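Local coordinates for epsin-2 (Saccharomyces cerevisiae, PDB 6ENR), which binds membranes enriched in PtdIns(4,5)P2 and PtdIns(3,5)P2 through its ENTH domain, the part described here, and is required for endocytosis and localization of actin, at residues F53-M56 with D57-K61. Residues are numbered along the deposited sequence; the frame is centred on the assembly and turned at random.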
loop_
_atom_site.group_PDB
_atom_site.type_symbol
_atom_site.label_atom_id
_atom_site.label_comp_id
_atom_site.label_asym_id
_atom_site.label_seq_id
_atom_site.Cartn_x
_atom_site.Cartn_y
_atom_site.Cartn_z
ATOM N N PHE A 53 1.223 -11.543 -7.930
ATOM C CA PHE A 53 0.148 -12.246 -7.255
ATOM C C PHE A 53 0.361 -12.325 -5.748
ATOM O O PHE A 53 -0.572 -12.124 -4.905
ATOM C CB PHE A 53 -0.009 -13.680 -7.804
ATOM C CG PHE A 53 -0.984 -14.522 -6.998
ATOM C CD1 PHE A 53 -2.338 -14.426 -7.229
ATOM C CD2 PHE A 53 -0.533 -15.267 -5.908
ATOM C CE1 PHE A 53 -3.231 -15.226 -6.502
ATOM C CE2 PHE A 53 -1.425 -16.018 -5.127
ATOM C CZ PHE A 53 -2.769 -15.973 -5.418
ATOM N N GLU A 54 1.567 -12.671 -5.375
ATOM C CA GLU A 54 1.884 -12.793 -3.978
ATOM C C GLU A 54 1.837 -11.474 -3.217
ATOM O O GLU A 54 1.250 -11.389 -2.108
ATOM C CB GLU A 54 3.233 -13.504 -3.709
ATOM C CG GLU A 54 3.441 -13.616 -2.198
ATOM C CD GLU A 54 2.250 -14.297 -1.496
ATOM O OE1 GLU A 54 1.859 -15.362 -2.059
ATOM O OE2 GLU A 54 1.680 -13.751 -0.455
ATOM N N ILE A 55 2.397 -10.455 -3.831
ATOM C CA ILE A 55 2.462 -9.164 -3.198
ATOM C C ILE A 55 1.047 -8.631 -2.949
ATOM O O ILE A 55 0.720 -8.229 -1.813
ATOM C CB ILE A 55 3.276 -8.172 -4.053
ATOM C CG1 ILE A 55 4.763 -8.613 -4.051
ATOM C CG2 ILE A 55 3.192 -6.790 -3.459
ATOM C CD1 ILE A 55 5.570 -7.960 -5.112
ATOM N N MET A 56 0.246 -8.625 -4.002
ATOM C CA MET A 56 -1.129 -8.059 -3.969
ATOM C C MET A 56 -2.037 -8.895 -3.113
ATOM O O MET A 56 -2.931 -8.365 -2.465
ATOM C CB MET A 56 -1.643 -7.865 -5.396
ATOM C CG MET A 56 -0.840 -6.967 -6.348
ATOM S SD MET A 56 -0.096 -5.433 -5.620
ATOM C CE MET A 56 -1.526 -4.389 -5.549
ATOM N N ASP A 57 -1.799 -10.219 -3.038
ATOM C CA ASP A 57 -2.571 -11.084 -2.138
ATOM C C ASP A 57 -2.417 -10.628 -0.686
ATOM O O ASP A 57 -3.433 -10.508 0.084
ATOM C CB ASP A 57 -2.159 -12.525 -2.271
ATOM C CG ASP A 57 -3.153 -13.497 -1.633
ATOM O OD1 ASP A 57 -4.370 -13.460 -1.924
ATOM O OD2 ASP A 57 -2.687 -14.314 -0.894
ATOM N N MET A 58 -1.173 -10.420 -0.285
ATOM C CA MET A 58 -0.885 -9.978 1.059
ATOM C C MET A 58 -1.352 -8.576 1.322
ATOM O O MET A 58 -1.859 -8.260 2.441
ATOM C CB MET A 58 0.620 -10.043 1.364
ATOM C CG MET A 58 0.986 -9.625 2.796
ATOM S SD MET A 58 0.051 -10.480 4.095
ATOM C CE MET A 58 0.637 -12.135 3.697
ATOM N N LEU A 59 -1.145 -7.697 0.352
ATOM C CA LEU A 59 -1.639 -6.335 0.519
ATOM C C LEU A 59 -3.167 -6.261 0.618
ATOM O O LEU A 59 -3.726 -5.502 1.426
ATOM C CB LEU A 59 -1.110 -5.424 -0.550
ATOM C CG LEU A 59 0.383 -5.200 -0.648
ATOM C CD1 LEU A 59 0.748 -4.353 -1.856
ATOM C CD2 LEU A 59 0.873 -4.531 0.642
ATOM N N ASP A 60 -3.853 -7.082 -0.165
ATOM C CA ASP A 60 -5.321 -7.132 -0.060
ATOM C C ASP A 60 -5.733 -7.522 1.338
ATOM O O ASP A 60 -6.623 -6.887 1.912
ATOM C CB ASP A 60 -5.817 -8.146 -1.099
ATOM C CG ASP A 60 -7.321 -8.081 -1.380
ATOM O OD1 ASP A 60 -8.010 -7.117 -1.001
ATOM O OD2 ASP A 60 -7.782 -9.100 -2.003
ATOM N N LYS A 61 -5.124 -8.583 1.904
ATOM C CA LYS A 61 -5.432 -9.027 3.276
ATOM C C LYS A 61 -5.203 -7.974 4.349
ATOM O O LYS A 61 -6.082 -7.707 5.197
ATOM C CB LYS A 61 -4.656 -10.318 3.644
ATOM C CG LYS A 61 -5.012 -11.523 2.785
ATOM C CD LYS A 61 -3.946 -12.632 2.916
ATOM C CE LYS A 61 -4.482 -14.008 2.609
ATOM N NZ LYS A 61 -5.098 -14.130 1.263
#
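Ile55 and Met56 meet Leu59 one turn further along helix 49-63 of the all-helical ENTH domain, an i to i+4 and i to i+3 contact on the helix's buried face. Ile55 and Leu59 lie side by side and point the same way, CG2 of Ile55 reaching CD1 of Leu59 at 3.8 Å. Met56 slants across the same methyl: its chain, bent at chi2 and chi3, curls so that SD comes to 4.0 Å from Leu59 CD1. Beneath them the backbone is regular alpha helix, with Leu59 N hydrogen-bonded to Ile55 O at 2.9 Å and Asp60 N to Met56 O at 2.8 Å. An alanine in place of Leu59 removes the methyl shared by Ile55 CG2 and Met56 SD, and would probably leave a gap beside both that opens toward helix 70-86. On the outer side Asp57, Glu54 and Lys61 form a charged patch. The CG of Asp57, anti to the backbone N (chi1 -165°), carries the carboxylate out to where Lys61, one turn on, closes a salt bridge, NZ to OD2 3.2 Å, with weak hydrogen bonds to both carboxylate oxygens. Glu54 OE2 lies 4.4 Å from Asp57 OD2, and the lysine probably eases that like-charge proximity. Leu59 packs on Ser76, Val79 and Leu83 of helix 70-86, Met56 on Leu80 of that helix and Trp94 of helix 89-97, while Ile55 turns to Thr19 and Val23 of helix 19-26.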